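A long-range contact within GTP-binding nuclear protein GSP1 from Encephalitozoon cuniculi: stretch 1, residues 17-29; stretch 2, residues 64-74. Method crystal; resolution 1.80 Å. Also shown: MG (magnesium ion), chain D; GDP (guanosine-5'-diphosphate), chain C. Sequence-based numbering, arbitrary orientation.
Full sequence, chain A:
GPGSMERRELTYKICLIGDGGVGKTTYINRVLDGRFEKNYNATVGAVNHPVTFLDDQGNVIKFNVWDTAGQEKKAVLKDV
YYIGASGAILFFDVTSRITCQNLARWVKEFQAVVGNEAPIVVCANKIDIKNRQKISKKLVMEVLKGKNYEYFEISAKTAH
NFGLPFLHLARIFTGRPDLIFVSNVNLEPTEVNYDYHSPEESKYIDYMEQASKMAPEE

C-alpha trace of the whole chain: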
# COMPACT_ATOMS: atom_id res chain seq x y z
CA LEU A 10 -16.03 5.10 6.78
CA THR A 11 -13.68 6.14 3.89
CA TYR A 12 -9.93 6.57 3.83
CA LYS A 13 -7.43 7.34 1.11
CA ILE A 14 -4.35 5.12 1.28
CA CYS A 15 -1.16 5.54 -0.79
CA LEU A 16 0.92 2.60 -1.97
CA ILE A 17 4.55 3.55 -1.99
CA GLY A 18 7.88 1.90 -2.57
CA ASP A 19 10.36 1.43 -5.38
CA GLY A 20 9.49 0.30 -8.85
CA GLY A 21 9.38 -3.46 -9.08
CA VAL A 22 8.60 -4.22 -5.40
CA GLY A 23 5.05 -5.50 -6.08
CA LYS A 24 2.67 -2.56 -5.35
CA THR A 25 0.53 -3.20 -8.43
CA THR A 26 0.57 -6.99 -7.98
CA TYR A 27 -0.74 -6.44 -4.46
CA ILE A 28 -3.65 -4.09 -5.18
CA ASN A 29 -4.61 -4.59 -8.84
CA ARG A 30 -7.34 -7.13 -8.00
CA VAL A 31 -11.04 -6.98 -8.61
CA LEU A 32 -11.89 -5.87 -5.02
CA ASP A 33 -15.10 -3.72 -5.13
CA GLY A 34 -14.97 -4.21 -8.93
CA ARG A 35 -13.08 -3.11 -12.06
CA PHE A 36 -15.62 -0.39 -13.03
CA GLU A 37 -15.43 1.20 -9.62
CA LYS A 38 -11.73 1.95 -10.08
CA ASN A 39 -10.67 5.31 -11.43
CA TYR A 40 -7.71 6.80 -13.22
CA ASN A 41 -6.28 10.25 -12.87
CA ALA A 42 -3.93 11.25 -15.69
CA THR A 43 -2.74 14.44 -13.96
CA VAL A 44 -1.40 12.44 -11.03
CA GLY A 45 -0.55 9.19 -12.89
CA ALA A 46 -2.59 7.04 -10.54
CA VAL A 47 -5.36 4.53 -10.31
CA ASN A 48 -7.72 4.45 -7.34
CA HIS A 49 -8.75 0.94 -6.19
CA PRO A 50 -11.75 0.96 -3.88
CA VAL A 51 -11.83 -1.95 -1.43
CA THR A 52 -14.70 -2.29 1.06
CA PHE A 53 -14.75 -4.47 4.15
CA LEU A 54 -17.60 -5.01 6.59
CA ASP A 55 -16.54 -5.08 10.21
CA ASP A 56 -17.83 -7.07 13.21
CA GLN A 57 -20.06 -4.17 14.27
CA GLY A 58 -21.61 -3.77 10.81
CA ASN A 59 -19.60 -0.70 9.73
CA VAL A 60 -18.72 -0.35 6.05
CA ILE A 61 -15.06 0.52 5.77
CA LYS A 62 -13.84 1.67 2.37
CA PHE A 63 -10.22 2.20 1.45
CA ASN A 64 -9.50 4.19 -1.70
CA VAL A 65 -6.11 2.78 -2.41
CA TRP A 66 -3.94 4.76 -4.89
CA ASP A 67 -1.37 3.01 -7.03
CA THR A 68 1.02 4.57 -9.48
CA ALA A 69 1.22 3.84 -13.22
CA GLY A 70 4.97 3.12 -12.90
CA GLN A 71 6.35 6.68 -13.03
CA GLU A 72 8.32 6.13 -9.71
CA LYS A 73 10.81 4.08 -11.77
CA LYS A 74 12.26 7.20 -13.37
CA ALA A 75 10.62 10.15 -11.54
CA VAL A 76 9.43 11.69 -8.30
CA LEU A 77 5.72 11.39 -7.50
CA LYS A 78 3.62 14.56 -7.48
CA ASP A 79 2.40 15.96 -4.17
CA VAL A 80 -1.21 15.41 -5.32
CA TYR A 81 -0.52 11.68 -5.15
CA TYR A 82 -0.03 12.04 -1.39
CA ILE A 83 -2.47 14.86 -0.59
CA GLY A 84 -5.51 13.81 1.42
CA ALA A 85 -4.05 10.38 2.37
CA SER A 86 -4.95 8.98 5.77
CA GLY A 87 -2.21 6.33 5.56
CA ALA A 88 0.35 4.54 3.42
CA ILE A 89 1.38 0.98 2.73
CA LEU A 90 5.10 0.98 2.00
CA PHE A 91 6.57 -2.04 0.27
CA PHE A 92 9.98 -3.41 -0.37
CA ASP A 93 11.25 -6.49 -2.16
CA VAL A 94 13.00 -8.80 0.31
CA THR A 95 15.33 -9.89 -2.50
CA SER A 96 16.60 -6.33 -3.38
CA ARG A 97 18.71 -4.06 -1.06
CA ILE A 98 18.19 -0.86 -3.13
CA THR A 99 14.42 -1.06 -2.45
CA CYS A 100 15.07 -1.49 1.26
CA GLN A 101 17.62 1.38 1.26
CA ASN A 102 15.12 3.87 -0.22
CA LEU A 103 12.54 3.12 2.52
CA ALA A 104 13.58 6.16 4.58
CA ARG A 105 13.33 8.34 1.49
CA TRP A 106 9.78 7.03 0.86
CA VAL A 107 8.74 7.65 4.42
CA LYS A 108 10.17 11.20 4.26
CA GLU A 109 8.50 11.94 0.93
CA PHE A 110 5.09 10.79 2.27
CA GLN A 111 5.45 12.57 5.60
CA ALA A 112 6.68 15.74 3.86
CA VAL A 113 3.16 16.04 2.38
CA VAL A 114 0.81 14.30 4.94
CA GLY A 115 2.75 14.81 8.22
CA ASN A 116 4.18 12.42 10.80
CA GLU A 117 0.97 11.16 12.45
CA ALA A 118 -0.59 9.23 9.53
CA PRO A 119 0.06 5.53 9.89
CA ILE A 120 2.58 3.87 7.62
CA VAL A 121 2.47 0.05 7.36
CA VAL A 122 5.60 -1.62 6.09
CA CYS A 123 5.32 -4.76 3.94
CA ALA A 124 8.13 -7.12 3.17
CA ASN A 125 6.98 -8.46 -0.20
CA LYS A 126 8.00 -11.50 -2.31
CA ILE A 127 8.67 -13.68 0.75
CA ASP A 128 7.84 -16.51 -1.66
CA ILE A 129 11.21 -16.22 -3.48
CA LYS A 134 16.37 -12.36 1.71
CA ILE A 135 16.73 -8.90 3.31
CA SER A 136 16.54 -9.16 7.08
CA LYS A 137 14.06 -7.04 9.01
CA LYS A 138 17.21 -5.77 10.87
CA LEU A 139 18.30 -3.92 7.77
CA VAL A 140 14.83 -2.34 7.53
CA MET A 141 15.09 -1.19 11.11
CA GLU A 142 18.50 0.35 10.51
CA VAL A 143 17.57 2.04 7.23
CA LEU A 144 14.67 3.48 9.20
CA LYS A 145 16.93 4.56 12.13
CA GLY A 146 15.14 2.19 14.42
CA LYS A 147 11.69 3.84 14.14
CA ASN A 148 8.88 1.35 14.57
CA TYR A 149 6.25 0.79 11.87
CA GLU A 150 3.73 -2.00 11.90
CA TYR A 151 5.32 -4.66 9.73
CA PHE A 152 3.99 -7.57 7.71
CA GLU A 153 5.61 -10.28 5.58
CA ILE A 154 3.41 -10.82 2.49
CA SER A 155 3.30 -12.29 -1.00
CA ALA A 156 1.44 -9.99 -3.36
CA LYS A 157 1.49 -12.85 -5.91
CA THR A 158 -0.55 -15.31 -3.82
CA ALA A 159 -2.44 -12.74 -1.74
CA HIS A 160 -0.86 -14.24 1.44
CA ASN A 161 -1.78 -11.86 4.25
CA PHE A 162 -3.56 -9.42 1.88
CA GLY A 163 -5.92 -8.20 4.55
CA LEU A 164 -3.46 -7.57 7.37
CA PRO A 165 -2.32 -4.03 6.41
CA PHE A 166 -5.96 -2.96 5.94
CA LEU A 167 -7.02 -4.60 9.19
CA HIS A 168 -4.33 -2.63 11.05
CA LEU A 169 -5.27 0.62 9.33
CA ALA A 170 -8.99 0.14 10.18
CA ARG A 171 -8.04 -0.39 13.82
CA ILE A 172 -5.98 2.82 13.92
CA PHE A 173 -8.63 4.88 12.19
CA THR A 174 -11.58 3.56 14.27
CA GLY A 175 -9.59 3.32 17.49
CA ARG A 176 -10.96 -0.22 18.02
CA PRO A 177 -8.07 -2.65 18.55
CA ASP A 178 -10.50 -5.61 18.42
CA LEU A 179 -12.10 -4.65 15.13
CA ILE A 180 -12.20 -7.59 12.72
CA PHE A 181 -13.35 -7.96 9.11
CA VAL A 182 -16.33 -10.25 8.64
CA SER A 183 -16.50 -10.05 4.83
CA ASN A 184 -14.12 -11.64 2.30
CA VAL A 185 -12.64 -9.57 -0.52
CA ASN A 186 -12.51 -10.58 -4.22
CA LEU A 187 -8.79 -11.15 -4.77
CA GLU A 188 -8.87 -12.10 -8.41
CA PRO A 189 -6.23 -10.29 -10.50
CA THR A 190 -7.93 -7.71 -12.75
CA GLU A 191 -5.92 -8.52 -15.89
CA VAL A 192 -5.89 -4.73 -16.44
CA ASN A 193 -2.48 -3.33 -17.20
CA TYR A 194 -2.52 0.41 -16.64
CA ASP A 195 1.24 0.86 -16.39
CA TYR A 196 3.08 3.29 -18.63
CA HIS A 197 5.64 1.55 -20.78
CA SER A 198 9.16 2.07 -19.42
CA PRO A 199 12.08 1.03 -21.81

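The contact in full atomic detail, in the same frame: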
# COMPACT_ATOMS: atom_id res chain seq x y z
N ILE A 17 3.25 2.99 -1.68
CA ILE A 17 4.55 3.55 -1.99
C ILE A 17 5.63 2.51 -1.87
O ILE A 17 5.43 1.44 -1.29
CB ILE A 17 4.86 4.74 -1.08
CG1 ILE A 17 4.56 4.44 0.38
CG2 ILE A 17 4.02 5.92 -1.53
CD1 ILE A 17 5.01 5.56 1.33
N GLY A 18 6.78 2.83 -2.47
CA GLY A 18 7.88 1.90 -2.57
C GLY A 18 8.44 1.88 -3.97
O GLY A 18 7.79 2.31 -4.93
N ASP A 19 9.66 1.38 -4.10
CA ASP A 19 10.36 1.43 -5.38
C ASP A 19 9.63 0.69 -6.48
O ASP A 19 8.87 -0.23 -6.23
CB ASP A 19 11.75 0.84 -5.26
CG ASP A 19 12.75 1.80 -4.61
OD1 ASP A 19 12.39 2.95 -4.20
OD2 ASP A 19 13.91 1.39 -4.55
N GLY A 20 9.92 1.07 -7.72
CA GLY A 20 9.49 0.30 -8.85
C GLY A 20 9.95 -1.14 -8.71
O GLY A 20 11.10 -1.43 -8.29
N GLY A 21 9.04 -2.06 -9.01
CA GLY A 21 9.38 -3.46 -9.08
C GLY A 21 9.13 -4.24 -7.80
O GLY A 21 9.30 -5.47 -7.81
N VAL A 22 8.70 -3.56 -6.72
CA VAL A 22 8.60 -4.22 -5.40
C VAL A 22 7.32 -5.00 -5.22
O VAL A 22 7.24 -5.82 -4.32
CB VAL A 22 8.77 -3.25 -4.22
CG1 VAL A 22 10.13 -2.52 -4.30
CG2 VAL A 22 7.64 -2.25 -4.15
N GLY A 23 6.31 -4.74 -6.07
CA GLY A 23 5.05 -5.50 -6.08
C GLY A 23 3.78 -4.72 -5.70
O GLY A 23 2.79 -5.32 -5.37
N LYS A 24 3.84 -3.38 -5.69
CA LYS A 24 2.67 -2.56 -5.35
C LYS A 24 1.44 -2.92 -6.20
O LYS A 24 0.35 -3.16 -5.67
CB LYS A 24 3.00 -1.08 -5.52
CG LYS A 24 4.15 -0.62 -4.63
CD LYS A 24 4.43 0.86 -4.79
CE LYS A 24 4.77 1.27 -6.22
NZ LYS A 24 6.08 0.73 -6.68
N THR A 25 1.63 -2.93 -7.52
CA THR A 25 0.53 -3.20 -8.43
C THR A 25 0.04 -4.63 -8.32
O THR A 25 -1.19 -4.87 -8.28
CB THR A 25 0.95 -2.83 -9.88
OG1 THR A 25 1.31 -1.44 -9.90
CG2 THR A 25 -0.17 -3.08 -10.85
N THR A 26 0.96 -5.57 -8.18
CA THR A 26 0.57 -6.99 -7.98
C THR A 26 -0.32 -7.16 -6.75
O THR A 26 -1.32 -7.93 -6.77
CB THR A 26 1.80 -7.93 -7.94
OG1 THR A 26 2.58 -7.74 -9.15
CG2 THR A 26 1.36 -9.41 -7.86
N TYR A 27 0.01 -6.42 -5.69
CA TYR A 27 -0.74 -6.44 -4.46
C TYR A 27 -2.17 -5.97 -4.66
O TYR A 27 -3.11 -6.70 -4.35
CB TYR A 27 -0.08 -5.57 -3.43
CG TYR A 27 -0.79 -5.51 -2.07
CD1 TYR A 27 -0.76 -6.60 -1.20
CD2 TYR A 27 -1.38 -4.35 -1.64
CE1 TYR A 27 -1.36 -6.54 0.04
CE2 TYR A 27 -1.99 -4.28 -0.39
CZ TYR A 27 -1.98 -5.39 0.44
OH TYR A 27 -2.58 -5.29 1.70
N ILE A 28 -2.34 -4.76 -5.21
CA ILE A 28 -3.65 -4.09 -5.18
C ILE A 28 -4.52 -4.31 -6.42
O ILE A 28 -5.72 -4.16 -6.34
CB ILE A 28 -3.49 -2.59 -4.97
CG1 ILE A 28 -4.79 -1.94 -4.44
CG2 ILE A 28 -2.94 -1.95 -6.25
CD1 ILE A 28 -5.21 -2.40 -3.04
N ASN A 29 -3.91 -4.64 -7.57
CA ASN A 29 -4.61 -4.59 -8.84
C ASN A 29 -5.47 -5.89 -9.01
O ASN A 29 -5.20 -6.73 -9.89
CB ASN A 29 -3.62 -4.41 -9.96
CG ASN A 29 -4.28 -4.25 -11.32
OD1 ASN A 29 -5.45 -3.89 -11.44
ND2 ASN A 29 -3.53 -4.54 -12.35
N ASN A 64 -9.77 3.79 -0.34
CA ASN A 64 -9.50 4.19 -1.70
C ASN A 64 -8.02 4.17 -1.86
O ASN A 64 -7.31 5.09 -1.38
CB ASN A 64 -10.08 5.60 -1.95
CG ASN A 64 -11.58 5.57 -2.15
OD1 ASN A 64 -12.12 4.70 -2.86
ND2 ASN A 64 -12.28 6.53 -1.52
N VAL A 65 -7.52 3.06 -2.42
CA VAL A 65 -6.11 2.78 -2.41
C VAL A 65 -5.49 3.23 -3.75
O VAL A 65 -5.88 2.77 -4.80
CB VAL A 65 -5.83 1.26 -2.17
CG1 VAL A 65 -4.33 1.03 -1.99
CG2 VAL A 65 -6.62 0.76 -0.98
N TRP A 66 -4.59 4.22 -3.69
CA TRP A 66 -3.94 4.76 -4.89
C TRP A 66 -2.72 4.01 -5.23
O TRP A 66 -1.89 3.72 -4.36
CB TRP A 66 -3.58 6.22 -4.69
CG TRP A 66 -4.78 7.11 -4.74
CD1 TRP A 66 -6.07 6.83 -4.32
CD2 TRP A 66 -4.84 8.47 -5.25
NE1 TRP A 66 -6.89 7.88 -4.58
CE2 TRP A 66 -6.21 8.91 -5.10
CE3 TRP A 66 -3.90 9.36 -5.79
CZ2 TRP A 66 -6.63 10.17 -5.49
CZ3 TRP A 66 -4.33 10.62 -6.17
CH2 TRP A 66 -5.66 11.02 -6.02
N ASP A 67 -2.58 3.69 -6.51
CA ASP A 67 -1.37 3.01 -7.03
C ASP A 67 -0.86 3.86 -8.15
O ASP A 67 -1.66 4.48 -8.86
CB ASP A 67 -1.75 1.63 -7.59
CG ASP A 67 -0.55 0.82 -8.05
OD1 ASP A 67 0.53 1.01 -7.49
OD2 ASP A 67 -0.72 -0.09 -8.94
N THR A 68 0.44 3.83 -8.38
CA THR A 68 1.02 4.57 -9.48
C THR A 68 0.85 3.80 -10.80
O THR A 68 0.45 2.65 -10.81
CB THR A 68 2.53 4.80 -9.32
OG1 THR A 68 3.23 3.57 -9.60
CG2 THR A 68 2.86 5.33 -7.95
N ALA A 69 1.14 4.48 -11.90
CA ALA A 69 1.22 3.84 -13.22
C ALA A 69 2.70 3.56 -13.64
O ALA A 69 2.99 3.38 -14.81
CB ALA A 69 0.53 4.75 -14.26
N GLY A 70 3.61 3.52 -12.67
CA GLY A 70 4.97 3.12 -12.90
C GLY A 70 5.96 4.28 -12.93
O GLY A 70 7.17 4.05 -13.04
N GLN A 71 5.48 5.51 -12.82
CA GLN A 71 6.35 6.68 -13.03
C GLN A 71 7.47 6.81 -11.96
O GLN A 71 8.50 7.46 -12.23
CB GLN A 71 5.54 7.99 -13.18
CG GLN A 71 4.78 8.49 -11.96
CD GLN A 71 3.41 7.86 -11.83
OE1 GLN A 71 3.15 6.80 -12.39
NE2 GLN A 71 2.53 8.52 -11.05
N GLU A 72 7.30 6.15 -10.78
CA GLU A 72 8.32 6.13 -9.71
C GLU A 72 9.65 5.50 -10.16
O GLU A 72 10.66 5.70 -9.51
CB GLU A 72 7.83 5.41 -8.43
CG GLU A 72 7.73 3.88 -8.46
CD GLU A 72 6.48 3.37 -9.15
OE1 GLU A 72 5.75 4.18 -9.79
OE2 GLU A 72 6.23 2.17 -9.05
N LYS A 73 9.62 4.75 -11.26
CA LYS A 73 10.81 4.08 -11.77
C LYS A 73 11.83 5.09 -12.24
O LYS A 73 13.03 4.88 -12.09
CB LYS A 73 10.46 3.12 -12.91
CG LYS A 73 9.62 1.95 -12.48
CD LYS A 73 9.29 1.04 -13.64
CE LYS A 73 8.33 -0.06 -13.20
NZ LYS A 73 7.90 -0.88 -14.36
N LYS A 74 11.36 6.20 -12.80
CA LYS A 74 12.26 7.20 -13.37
C LYS A 74 12.05 8.60 -12.77
O LYS A 74 12.84 9.49 -13.01
CB LYS A 74 12.08 7.23 -14.89
MG MG D . 3.14 -0.55 -10.35
PB GDP C . 5.47 -2.30 -8.72
O1B GDP C . 4.00 -1.95 -9.00
O2B GDP C . 5.91 -2.08 -7.29
O3B GDP C . 6.40 -1.75 -9.80
O3A GDP C . 5.66 -3.89 -8.95
PA GDP C . 4.78 -4.90 -9.81
O1A GDP C . 3.49 -5.29 -9.11
O2A GDP C . 4.71 -4.37 -11.21
O5' GDP C . 5.63 -6.24 -9.82
C5' GDP C . 7.00 -6.17 -10.26
C4' GDP C . 7.43 -7.59 -10.60
O4' GDP C . 7.51 -8.34 -9.40
C3' GDP C . 6.44 -8.31 -11.47
O3' GDP C . 7.16 -9.18 -12.32
C2' GDP C . 5.63 -9.16 -10.54
O2' GDP C . 5.13 -10.38 -11.11
C1' GDP C . 6.65 -9.44 -9.45
N9 GDP C . 6.00 -9.59 -8.16
C8 GDP C . 5.19 -8.73 -7.50
N7 GDP C . 4.80 -9.27 -6.32
C5 GDP C . 5.41 -10.45 -6.20
C6 GDP C . 5.45 -11.53 -5.20
O6 GDP C . 4.81 -11.46 -4.11
N1 GDP C . 6.22 -12.60 -5.48
C2 GDP C . 6.93 -12.71 -6.64
N2 GDP C . 7.67 -13.79 -6.87
N3 GDP C . 6.92 -11.76 -7.59
C4 GDP C . 6.19 -10.64 -7.41
O HOH W 1 11.66 3.21 -8.35
O HOH W 2 2.69 0.86 -8.86
O HOH W 3 2.16 0.62 -11.69
O HOH W 4 5.01 0.49 -10.64
O HOH W 5 3.58 -2.00 -11.82

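Stretch 1 wraps the diphosphate of GDP and then enters helix 24-28, whose axis runs 144° from the direction of strand 64-68, at a closest approach of 8.8 Å. Side chains span that gap. Toward the end of the helix, Ile 28 (t, p) carries CD1 to within 3.7 Å of Val 65 CG1, a contact of branched apolar groups. Nearly one turn earlier, Thr 25 adopts m, which places OG1 where it can bind magnesium (OG1 to MG, 2.1 Å) while donating a hydrogen bond to Asp 67 OD2 at 2.6 Å. The CA-to-CB bond of Asp 67 (t) points toward stretch 1; its OD1 lies 2.6 Å from the oxygen of water 2, a magnesium ligand, so the carboxylate supports the ion without ligating it.

Lys 24 takes m, t, m, m; the bends at chi3 and chi4 curl the chain so that NZ donates to Gly 18 O and GDP O2B, each at 2.9 Å. Lys 24 NZ also forms a salt bridge with Glu 72 OE2 at 2.8 Å. Glu 72 is folded (p, m), and its OE1 accepts from Thr 68 OG1 at 2.6 Å, linking strand and 3-10 segment; two carboxylate oxygens let one residue serve both hydroxyl and ammonium. Beside it, Gly 20 CA lies 4.0 Å from Lys 73 CG; a CB on Gly 20 would clash with that atom.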